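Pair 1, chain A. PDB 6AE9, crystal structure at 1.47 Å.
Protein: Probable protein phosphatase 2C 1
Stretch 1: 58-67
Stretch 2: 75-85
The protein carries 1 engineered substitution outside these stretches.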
# COMPACT_ATOMS: atom_id res chain seq x y z
N ALA A 58 -14.88 -22.34 3.16
CA ALA A 58 -14.83 -23.75 3.55
C ALA A 58 -13.77 -24.50 2.76
O ALA A 58 -12.97 -25.25 3.33
CB ALA A 58 -16.21 -24.39 3.37
N HIS A 59 -13.73 -24.29 1.44
CA HIS A 59 -12.72 -24.97 0.63
C HIS A 59 -11.31 -24.46 0.91
O HIS A 59 -10.35 -25.23 0.82
CB HIS A 59 -13.04 -24.83 -0.85
CG HIS A 59 -14.31 -25.49 -1.25
ND1 HIS A 59 -14.74 -26.68 -0.70
CD2 HIS A 59 -15.28 -25.11 -2.12
CE1 HIS A 59 -15.90 -27.02 -1.23
NE2 HIS A 59 -16.25 -26.08 -2.09
N THR A 60 -11.17 -23.17 1.25
CA THR A 60 -9.87 -22.66 1.65
C THR A 60 -9.33 -23.45 2.84
O THR A 60 -8.16 -23.85 2.86
CB THR A 60 -9.96 -21.17 1.97
OG1 THR A 60 -10.33 -20.46 0.78
CG2 THR A 60 -8.61 -20.64 2.47
N SER A 61 -10.17 -23.69 3.84
CA SER A 61 -9.75 -24.47 5.00
C SER A 61 -9.35 -25.90 4.61
O SER A 61 -8.40 -26.45 5.15
CB SER A 61 -10.84 -24.47 6.07
OG SER A 61 -11.95 -25.24 5.67
N THR A 62 -10.07 -26.50 3.66
CA THR A 62 -9.73 -27.86 3.23
C THR A 62 -8.40 -27.88 2.49
O THR A 62 -7.55 -28.74 2.76
CB THR A 62 -10.85 -28.41 2.35
OG1 THR A 62 -12.06 -28.45 3.10
CG2 THR A 62 -10.51 -29.81 1.84
N PHE A 63 -8.21 -26.96 1.55
CA PHE A 63 -6.96 -26.95 0.79
C PHE A 63 -5.76 -26.52 1.62
O PHE A 63 -4.62 -26.75 1.20
CB PHE A 63 -7.11 -26.15 -0.50
CG PHE A 63 -7.90 -26.88 -1.57
CD1 PHE A 63 -7.30 -27.86 -2.35
CD2 PHE A 63 -9.23 -26.58 -1.78
CE1 PHE A 63 -8.04 -28.53 -3.34
CE2 PHE A 63 -9.97 -27.24 -2.77
CZ PHE A 63 -9.37 -28.22 -3.54
N LEU A 64 -5.98 -25.94 2.80
CA LEU A 64 -4.88 -25.73 3.74
C LEU A 64 -4.27 -27.05 4.20
O LEU A 64 -3.18 -27.04 4.78
CB LEU A 64 -5.34 -24.86 4.92
CG LEU A 64 -5.29 -23.37 4.59
CD1 LEU A 64 -6.09 -22.56 5.60
CD2 LEU A 64 -3.85 -22.89 4.52
N LYS A 65 -4.93 -28.18 3.94
CA LYS A 65 -4.37 -29.49 4.22
C LYS A 65 -3.84 -30.18 2.96
O LYS A 65 -3.56 -31.39 3.00
CB LYS A 65 -5.41 -30.36 4.94
CG LYS A 65 -5.85 -29.75 6.28
CD LYS A 65 -7.05 -30.47 6.91
CE LYS A 65 -8.36 -30.09 6.21
NZ LYS A 65 -9.55 -30.78 6.80
N ASP A 66 -3.71 -29.45 1.86
CA ASP A 66 -3.15 -29.95 0.61
C ASP A 66 -1.72 -29.44 0.52
O ASP A 66 -1.49 -28.25 0.30
CB ASP A 66 -3.99 -29.44 -0.56
CG ASP A 66 -3.43 -29.87 -1.91
OD1 ASP A 66 -2.35 -30.49 -1.96
OD2 ASP A 66 -4.08 -29.59 -2.94
N GLU A 67 -0.75 -30.35 0.66
CA GLU A 67 0.65 -29.95 0.72
C GLU A 67 1.15 -29.34 -0.58
O GLU A 67 2.20 -28.69 -0.58
CB GLU A 67 1.52 -31.14 1.12
CG GLU A 67 1.34 -31.57 2.57
CD GLU A 67 1.69 -30.47 3.56
OE1 GLU A 67 2.69 -29.76 3.34
OE2 GLU A 67 0.95 -30.32 4.56
N LEU A 75 -2.15 -20.09 -4.83
CA LEU A 75 -2.56 -21.43 -5.24
C LEU A 75 -3.72 -21.94 -4.40
O LEU A 75 -4.55 -22.72 -4.89
CB LEU A 75 -1.37 -22.39 -5.18
CG LEU A 75 -0.19 -22.00 -6.07
CD1 LEU A 75 0.94 -23.00 -5.94
CD2 LEU A 75 -0.63 -21.85 -7.50
N LEU A 76 -3.79 -21.54 -3.13
CA LEU A 76 -4.97 -21.84 -2.31
C LEU A 76 -6.22 -21.24 -2.94
O LEU A 76 -7.27 -21.89 -3.02
CB LEU A 76 -4.78 -21.29 -0.90
CG LEU A 76 -3.95 -22.17 0.02
CD1 LEU A 76 -3.56 -21.38 1.25
CD2 LEU A 76 -4.75 -23.40 0.41
N LEU A 77 -6.14 -19.98 -3.37
CA LEU A 77 -7.26 -19.36 -4.06
C LEU A 77 -7.63 -20.14 -5.31
O LEU A 77 -8.81 -20.37 -5.59
CB LEU A 77 -6.91 -17.92 -4.44
CG LEU A 77 -6.97 -16.86 -3.36
CD1 LEU A 77 -6.63 -15.52 -3.97
CD2 LEU A 77 -8.36 -16.82 -2.75
N MET A 78 -6.62 -20.53 -6.10
CA MET A 78 -6.87 -21.29 -7.32
C MET A 78 -7.70 -22.53 -7.03
O MET A 78 -8.72 -22.78 -7.68
CB MET A 78 -5.53 -21.68 -7.95
CG MET A 78 -5.64 -22.55 -9.21
SD MET A 78 -4.00 -23.14 -9.68
CE MET A 78 -3.74 -24.42 -8.46
N LYS A 79 -7.29 -23.32 -6.02
CA LYS A 79 -8.01 -24.56 -5.74
C LYS A 79 -9.38 -24.29 -5.13
O LYS A 79 -10.37 -24.92 -5.51
CB LYS A 79 -7.19 -25.43 -4.78
CG LYS A 79 -5.83 -25.86 -5.31
CD LYS A 79 -5.94 -26.88 -6.40
CE LYS A 79 -4.63 -27.64 -6.52
NZ LYS A 79 -4.62 -28.39 -7.80
N ALA A 80 -9.45 -23.37 -4.17
CA ALA A 80 -10.72 -23.10 -3.51
C ALA A 80 -11.75 -22.57 -4.50
O ALA A 80 -12.92 -22.99 -4.48
CB ALA A 80 -10.52 -22.11 -2.37
N HIS A 81 -11.34 -21.66 -5.39
CA HIS A 81 -12.25 -21.12 -6.38
C HIS A 81 -12.76 -22.22 -7.31
O HIS A 81 -13.97 -22.33 -7.56
CB HIS A 81 -11.53 -20.02 -7.17
CG HIS A 81 -12.38 -19.34 -8.19
ND1 HIS A 81 -11.83 -18.59 -9.22
CD2 HIS A 81 -13.72 -19.28 -8.35
CE1 HIS A 81 -12.81 -18.09 -9.96
NE2 HIS A 81 -13.96 -18.51 -9.47
N ALA A 82 -11.86 -23.06 -7.82
CA ALA A 82 -12.28 -24.10 -8.76
C ALA A 82 -13.19 -25.13 -8.10
O ALA A 82 -14.00 -25.75 -8.79
CB ALA A 82 -11.06 -24.77 -9.39
N ALA A 83 -13.08 -25.31 -6.78
CA ALA A 83 -13.94 -26.26 -6.08
C ALA A 83 -15.29 -25.67 -5.69
O ALA A 83 -16.16 -26.42 -5.22
CB ALA A 83 -13.24 -26.79 -4.82
N THR A 84 -15.50 -24.37 -5.87
CA THR A 84 -16.72 -23.72 -5.41
C THR A 84 -17.81 -23.85 -6.47
O THR A 84 -17.64 -23.36 -7.60
CB THR A 84 -16.44 -22.26 -5.06
OG1 THR A 84 -15.50 -22.20 -3.98
CG2 THR A 84 -17.73 -21.56 -4.62
N THR A 85 -18.91 -24.52 -6.13
CA THR A 85 -20.00 -24.73 -7.07
C THR A 85 -21.19 -23.81 -6.87
O THR A 85 -22.04 -23.72 -7.76
CB THR A 85 -20.48 -26.19 -7.03
OG1 THR A 85 -20.93 -26.52 -5.71
CG2 THR A 85 -19.37 -27.14 -7.46

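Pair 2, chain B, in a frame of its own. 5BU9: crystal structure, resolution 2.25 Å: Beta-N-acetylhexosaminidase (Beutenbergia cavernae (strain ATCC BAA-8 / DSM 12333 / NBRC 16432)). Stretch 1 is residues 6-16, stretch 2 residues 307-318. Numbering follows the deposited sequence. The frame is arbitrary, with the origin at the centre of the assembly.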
# COMPACT_ATOMS: atom_id res chain seq x y z
N SER B 6 21.09 8.57 -8.84
CA SER B 6 21.50 7.76 -9.98
C SER B 6 20.30 6.96 -10.47
O SER B 6 19.31 6.83 -9.75
CB SER B 6 22.61 6.81 -9.57
OG SER B 6 22.09 5.94 -8.57
N LEU B 7 20.38 6.41 -11.68
CA LEU B 7 19.35 5.48 -12.15
C LEU B 7 19.00 4.42 -11.10
O LEU B 7 17.83 4.22 -10.81
CB LEU B 7 19.78 4.78 -13.44
CG LEU B 7 18.73 3.77 -13.90
CD1 LEU B 7 17.40 4.47 -14.14
CD2 LEU B 7 19.22 3.12 -15.16
N GLU B 8 20.03 3.78 -10.53
CA GLU B 8 19.85 2.69 -9.57
C GLU B 8 19.05 3.18 -8.36
O GLU B 8 18.12 2.53 -7.90
CB GLU B 8 21.21 2.12 -9.10
CG GLU B 8 21.93 1.23 -10.12
CD GLU B 8 22.59 2.02 -11.25
OE1 GLU B 8 23.03 1.36 -12.22
OE2 GLU B 8 22.68 3.28 -11.18
N GLN B 9 19.42 4.36 -7.87
CA GLN B 9 18.76 4.93 -6.71
C GLN B 9 17.32 5.34 -7.03
O GLN B 9 16.45 5.20 -6.16
CB GLN B 9 19.56 6.12 -6.20
CG GLN B 9 20.87 5.72 -5.53
CD GLN B 9 21.77 6.90 -5.34
OE1 GLN B 9 21.64 7.89 -6.04
NE2 GLN B 9 22.70 6.82 -4.38
N ARG B 10 17.04 5.80 -8.25
CA ARG B 10 15.66 6.16 -8.59
C ARG B 10 14.77 4.92 -8.66
O ARG B 10 13.68 4.89 -8.08
CB ARG B 10 15.60 6.94 -9.92
CG ARG B 10 16.30 8.29 -9.85
CD ARG B 10 15.93 9.23 -11.01
NE ARG B 10 16.22 8.69 -12.34
CZ ARG B 10 17.40 8.75 -12.98
NH1 ARG B 10 18.45 9.30 -12.42
NH2 ARG B 10 17.53 8.24 -14.20
N VAL B 11 15.25 3.88 -9.33
CA VAL B 11 14.57 2.60 -9.32
C VAL B 11 14.34 2.15 -7.87
O VAL B 11 13.23 1.75 -7.50
CB VAL B 11 15.36 1.55 -10.10
CG1 VAL B 11 14.73 0.20 -9.87
CG2 VAL B 11 15.34 1.89 -11.56
N GLY B 12 15.37 2.26 -7.04
CA GLY B 12 15.28 1.87 -5.65
C GLY B 12 14.13 2.55 -4.95
O GLY B 12 13.46 1.95 -4.12
N GLN B 13 13.84 3.79 -5.32
CA GLN B 13 12.70 4.48 -4.70
C GLN B 13 11.32 3.88 -5.03
O GLN B 13 10.35 4.21 -4.35
CB GLN B 13 12.70 5.95 -5.11
CG GLN B 13 13.87 6.68 -4.61
CD GLN B 13 13.84 6.83 -3.11
OE1 GLN B 13 12.84 7.27 -2.54
NE2 GLN B 13 14.94 6.44 -2.47
N LEU B 14 11.25 3.07 -6.10
CA LEU B 14 10.01 2.44 -6.58
C LEU B 14 9.71 1.10 -5.89
O LEU B 14 8.79 0.37 -6.30
CB LEU B 14 10.08 2.24 -8.10
CG LEU B 14 10.49 3.46 -8.94
CD1 LEU B 14 10.32 3.12 -10.42
CD2 LEU B 14 9.66 4.71 -8.57
N PHE B 15 10.47 0.78 -4.84
CA PHE B 15 10.24 -0.47 -4.11
C PHE B 15 10.02 -0.26 -2.61
O PHE B 15 10.58 0.65 -2.00
CB PHE B 15 11.40 -1.43 -4.32
CG PHE B 15 11.40 -2.09 -5.67
CD1 PHE B 15 11.94 -1.43 -6.78
CD2 PHE B 15 10.89 -3.36 -5.84
CE1 PHE B 15 11.95 -2.03 -8.03
CE2 PHE B 15 10.91 -3.98 -7.09
CZ PHE B 15 11.44 -3.31 -8.18
N MSE B 16 9.18 -1.12 -2.04
CA MSE B 16 8.96 -1.14 -0.61
C MSE B 16 9.24 -2.57 -0.11
O MSE B 16 8.50 -3.50 -0.44
CB MSE B 16 7.55 -0.67 -0.24
CG MSE B 16 7.33 -0.52 1.29
SE MSE B 16 5.56 0.16 1.74
CE MSE B 16 5.94 2.06 1.66
N GLU B 307 16.43 -9.21 -6.95
CA GLU B 307 16.37 -9.53 -8.38
C GLU B 307 15.30 -8.70 -9.13
O GLU B 307 15.44 -8.47 -10.33
CB GLU B 307 16.12 -11.02 -8.58
CG GLU B 307 14.64 -11.39 -8.49
CD GLU B 307 14.45 -12.86 -8.18
OE1 GLU B 307 13.79 -13.58 -8.97
OE2 GLU B 307 15.00 -13.29 -7.14
N MSE B 308 14.25 -8.24 -8.43
CA MSE B 308 13.24 -7.40 -9.07
C MSE B 308 13.82 -6.04 -9.35
O MSE B 308 13.62 -5.47 -10.43
CB MSE B 308 12.00 -7.26 -8.19
CG MSE B 308 11.28 -8.56 -8.02
SE MSE B 308 9.90 -8.50 -6.61
CE MSE B 308 8.68 -7.32 -7.43
N VAL B 309 14.52 -5.50 -8.37
CA VAL B 309 15.19 -4.21 -8.54
C VAL B 309 16.14 -4.31 -9.73
O VAL B 309 16.15 -3.42 -10.58
CB VAL B 309 15.93 -3.77 -7.26
CG1 VAL B 309 16.85 -2.59 -7.55
CG2 VAL B 309 14.90 -3.39 -6.18
N ALA B 310 16.92 -5.39 -9.80
CA ALA B 310 17.94 -5.50 -10.85
C ALA B 310 17.29 -5.56 -12.21
O ALA B 310 17.79 -4.98 -13.17
CB ALA B 310 18.82 -6.71 -10.64
N ALA B 311 16.17 -6.26 -12.29
CA ALA B 311 15.46 -6.38 -13.54
C ALA B 311 14.91 -5.01 -13.97
O ALA B 311 14.93 -4.71 -15.16
CB ALA B 311 14.34 -7.37 -13.42
N VAL B 312 14.42 -4.21 -13.02
CA VAL B 312 13.83 -2.92 -13.36
C VAL B 312 14.94 -1.98 -13.81
O VAL B 312 14.77 -1.26 -14.79
CB VAL B 312 12.99 -2.32 -12.22
CG1 VAL B 312 12.52 -0.91 -12.59
CG2 VAL B 312 11.76 -3.20 -11.95
N VAL B 313 16.10 -2.02 -13.14
CA VAL B 313 17.26 -1.25 -13.57
C VAL B 313 17.67 -1.64 -14.97
O VAL B 313 17.86 -0.79 -15.83
CB VAL B 313 18.47 -1.42 -12.61
CG1 VAL B 313 19.75 -0.82 -13.27
CG2 VAL B 313 18.22 -0.74 -11.32
N ALA B 314 17.81 -2.94 -15.22
CA ALA B 314 18.31 -3.39 -16.52
C ALA B 314 17.36 -2.98 -17.64
O ALA B 314 17.80 -2.60 -18.73
CB ALA B 314 18.55 -4.89 -16.53
N LYS B 315 16.05 -3.03 -17.39
CA LYS B 315 15.13 -2.67 -18.48
C LYS B 315 15.14 -1.15 -18.75
O LYS B 315 14.99 -0.74 -19.89
CB LYS B 315 13.72 -3.15 -18.18
CG LYS B 315 12.68 -2.87 -19.32
CD LYS B 315 11.31 -3.35 -18.94
CE LYS B 315 10.24 -2.97 -19.96
NZ LYS B 315 10.34 -3.74 -21.20
N ALA B 316 15.33 -0.34 -17.72
CA ALA B 316 15.47 1.10 -17.86
C ALA B 316 16.69 1.39 -18.71
O ALA B 316 16.66 2.29 -19.51
CB ALA B 316 15.59 1.80 -16.50
N GLN B 317 17.77 0.63 -18.54
CA GLN B 317 18.99 0.88 -19.30
C GLN B 317 18.86 0.52 -20.82
O GLN B 317 19.51 1.13 -21.66
CB GLN B 317 20.16 0.13 -18.67
CG GLN B 317 20.60 0.66 -17.30
CD GLN B 317 21.53 -0.32 -16.57
OE1 GLN B 317 21.54 -1.53 -16.85
NE2 GLN B 317 22.32 0.20 -15.63
N ALA B 318 17.98 -0.45 -21.13
CA ALA B 318 17.77 -1.00 -22.48
C ALA B 318 16.58 -0.40 -23.24
O ALA B 318 16.47 -0.55 -24.45
CB ALA B 318 17.56 -2.56 -22.38

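Two helices that cross at the same angle need not be held together by the same side chains, and the two pairs compared here make the point well. In each, a helix packs against a second one with an angle of 127° between their N-to-C directions, and the central backbone atoms superpose with an RMSD of 0.6 Å. The separation differs: the axes approach to 8.4 Å in pair 1 and to 9.5 Å in pair 2. No hydrogen bond joins the stretches in either pair, so packing carries the contact, and the buried areas are close, 488 and 502 Å².

Phe63(A) in pair 1 matches Val11(B) in pair 2. Phe63(A) is a knob seated among Leu76(A), Lys79(A), Ala80(A) and Ala83(A). The CB of Lys79(A) lies over one face of the Phe63(A) ring, 3.4 Å from the ring centroid, a CH-pi contact in which the aliphatic root of a charged side chain serves as an apolar surface; the end of that lysine leads away. Val11(B) reaches less far but meets branched partners: its CG1 lies 3.7 Å from CG1 of Val312(B), the match of Lys79(A), and its CB 3.9 Å from CG2 of Val313(B), the match of Ala80(A).

One helical turn earlier, His59(A) matches Leu7(B). Their partners include an alanine at the same place, Ala83(A) or Ala316(B). The CB of Ala83(A) sits over one face of the His59(A) ring, 4.0 Å from the ring centroid, whereas CD1 of Leu7(B) meets CB of Ala316(B) at 4.0 Å. The next position is also used in both: CD2 of His59(A) approaches OG1 of Thr84(A) at 3.5 Å, and CD2 of Leu7(B) approaches CG of Gln317(B) at 3.5 Å.

At the other end the solutions diverge. Leu64(A) sends its CD2 to within 3.6 Å of CD1 of Leu76(A), but its match, Gly12(B), has no side chain to offer. In pair 2 Val309(B), the match of Leu76(A), meets Val11(B) and also packs against Phe15(B), which has no matched residue in the superposition. The CG2 of Val309(B) lies over one face of the Phe15(B) ring, 3.6 Å from the ring centroid, while CG2 of Val312(B) stands at the ring edge, 3.8 Å from CZ of Phe15(B). Pair 1 thus sets two ring faces, of His59(A) and Phe63(A), against the second helix; pair 2 sets one, of Phe15(B). A similar backbone frame is compatible with quite different side-chain packings.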